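Local coordinates for nitronate monooxygenase family protein (Pseudomonas aeruginosa, PDB 4QIT) that oxidises alkyl nitronates with molecular oxygen, probably acting in the cell on the toxin propionate 3-nitronate, with flavin mononucleotide as cofactor, at residues A169-A174 with G191-E196. The protein carries 1 engineered substitution. Residues are numbered along the deposited sequence; the frame is centred on the assembly and turned at random.
Sequences ALVEAA and GVFEPE
L170 and V171, neighbours on helix 165-173, receive the ring of F193, which reaches over from the loop that follows strand 188-189. Along this last part of the helix, the side chain of L170 sets out toward the loop and lies alongside the ring, the two side chains running past each other in opposite directions. Its CD1 comes obliquely to the ring, 3.8 Å from F193 CD2, and its CB is 4.0 Å from F193 CE2; stem and branch tip both meet the CD2–CE2 flank of the ring. With CG beside the backbone N (chi1 -62°) and CD1 then extended away from CA (chi2 175°), the branch reaches back along the ring toward its CB end. V171, itself buried, meets the far end of the ring at its edge: CG2 is 4.2 Å from F193 CZ, close to the ring plane. The touch is wholly apolar and small, about 111 Å² in all, and the backbones stay well apart, with L170 CA and F193 CA 9.9 Å from each other. Inside the loop, G191 O lies in the plane of the same ring at its edge. A polar tie to the helix comes one turn earlier, where E167 OE2 accepts the F193 N–H, while R281 NH1 hydrogen-bonds V192 O. G191 N donates to OE1 of Q182, a residue likely to bind the cofactor, and the phenyl side chain lies about 10 Å from the bound flavin mononucleotide. Here an outer helix of a TIM barrel packs against a loop bordering the flavin site.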
loop_
_atom_site.group_PDB
_atom_site.type_symbol
_atom_site.label_atom_id
_atom_site.label_comp_id
_atom_site.label_asym_id
_atom_site.label_seq_id
_atom_site.Cartn_x
_atom_site.Cartn_y
_atom_site.Cartn_z
ATOM N N ALA A 169 4.591 5.204 -18.008
ATOM C CA ALA A 169 4.887 6.016 -19.192
ATOM C C ALA A 169 6.063 5.439 -19.977
ATOM O O ALA A 169 6.082 5.474 -21.212
ATOM C CB ALA A 169 5.161 7.457 -18.795
ATOM N N LEU A 170 7.044 4.905 -19.257
ATOM C CA LEU A 170 8.201 4.283 -19.893
ATOM C C LEU A 170 7.807 2.969 -20.567
ATOM O O LEU A 170 8.335 2.620 -21.627
ATOM C CB LEU A 170 9.331 4.068 -18.875
ATOM C CG LEU A 170 9.902 5.340 -18.240
ATOM C CD1 LEU A 170 10.927 5.033 -17.145
ATOM C CD2 LEU A 170 10.525 6.223 -19.314
ATOM N N VAL A 171 6.867 2.244 -19.965
ATOM C CA VAL A 171 6.370 1.022 -20.579
ATOM C C VAL A 171 5.655 1.349 -21.883
ATOM O O VAL A 171 5.814 0.640 -22.886
ATOM C CB VAL A 171 5.440 0.262 -19.615
ATOM C CG1 VAL A 171 4.707 -0.881 -20.329
ATOM C CG2 VAL A 171 6.252 -0.267 -18.457
ATOM N N GLU A 172 4.880 2.430 -21.866
ATOM C CA GLU A 172 4.182 2.884 -23.062
ATOM C C GLU A 172 5.182 3.254 -24.145
ATOM O O GLU A 172 5.016 2.865 -25.301
ATOM C CB GLU A 172 3.275 4.079 -22.749
ATOM C CG GLU A 172 2.081 3.737 -21.882
ATOM C CD GLU A 172 1.357 4.968 -21.367
ATOM O OE1 GLU A 172 0.380 4.802 -20.603
ATOM O OE2 GLU A 172 1.765 6.100 -21.720
ATOM N N ALA A 173 6.230 3.978 -23.762
ATOM C CA ALA A 173 7.245 4.415 -24.725
ATOM C C ALA A 173 8.054 3.253 -25.309
ATOM O O ALA A 173 8.603 3.354 -26.412
ATOM C CB ALA A 173 8.172 5.447 -24.093
ATOM N N ALA A 174 8.129 2.152 -24.564
ATOM C CA ALA A 174 8.824 0.951 -25.011
ATOM C C ALA A 174 7.985 0.171 -26.020
ATOM O O ALA A 174 8.482 -0.741 -26.688
ATOM C CB ALA A 174 9.166 0.069 -23.812
ATOM N N GLY A 191 8.787 -4.114 -8.448
ATOM C CA GLY A 191 9.161 -3.831 -9.825
ATOM C C GLY A 191 9.740 -2.448 -10.059
ATOM O O GLY A 191 9.806 -2.004 -11.205
ATOM N N VAL A 192 10.153 -1.765 -8.991
ATOM C CA VAL A 192 10.704 -0.411 -9.083
ATOM C C VAL A 192 11.898 -0.355 -10.037
ATOM O O VAL A 192 12.826 -1.163 -9.923
ATOM C CB VAL A 192 11.148 0.096 -7.700
ATOM C CG1 VAL A 192 11.748 1.508 -7.824
ATOM C CG2 VAL A 192 9.988 0.094 -6.725
ATOM N N PHE A 193 11.870 0.583 -10.986
ATOM C CA PHE A 193 12.919 0.651 -12.012
ATOM C C PHE A 193 14.259 1.097 -11.429
ATOM O O PHE A 193 15.298 0.488 -11.709
ATOM C CB PHE A 193 12.534 1.620 -13.143
ATOM C CG PHE A 193 11.521 1.078 -14.128
ATOM C CD1 PHE A 193 10.672 0.026 -13.804
ATOM C CD2 PHE A 193 11.408 1.658 -15.389
ATOM C CE1 PHE A 193 9.741 -0.449 -14.728
ATOM C CE2 PHE A 193 10.484 1.188 -16.315
ATOM C CZ PHE A 193 9.645 0.129 -15.979
ATOM N N GLU A 194 14.218 2.170 -10.642
ATOM C CA GLU A 194 15.421 2.800 -10.109
ATOM C C GLU A 194 15.246 3.027 -8.622
ATOM O O GLU A 194 14.873 4.118 -8.193
ATOM C CB GLU A 194 15.667 4.143 -10.815
ATOM C CG GLU A 194 15.916 4.014 -12.313
ATOM C CD GLU A 194 16.147 5.346 -12.995
ATOM O OE1 GLU A 194 15.214 6.176 -13.029
ATOM O OE2 GLU A 194 17.268 5.564 -13.495
ATOM N N PRO A 195 15.480 1.981 -7.822
ATOM C CA PRO A 195 15.182 2.097 -6.391
ATOM C C PRO A 195 16.052 3.127 -5.672
ATOM O O PRO A 195 15.678 3.574 -4.597
ATOM C CB PRO A 195 15.409 0.677 -5.846
ATOM C CG PRO A 195 16.103 -0.089 -6.937
ATOM C CD PRO A 195 15.851 0.616 -8.236
ATOM N N GLU A 196 17.177 3.519 -6.266
ATOM C CA GLU A 196 18.008 4.566 -5.669
ATOM C C GLU A 196 17.291 5.916 -5.622
ATOM O O GLU A 196 17.677 6.806 -4.860
ATOM C CB GLU A 196 19.348 4.691 -6.405
ATOM C CG GLU A 196 19.244 5.192 -7.834
ATOM C CD GLU A 196 19.080 4.073 -8.847
ATOM O OE1 GLU A 196 18.661 2.959 -8.464
ATOM O OE2 GLU A 196 19.383 4.307 -10.036
#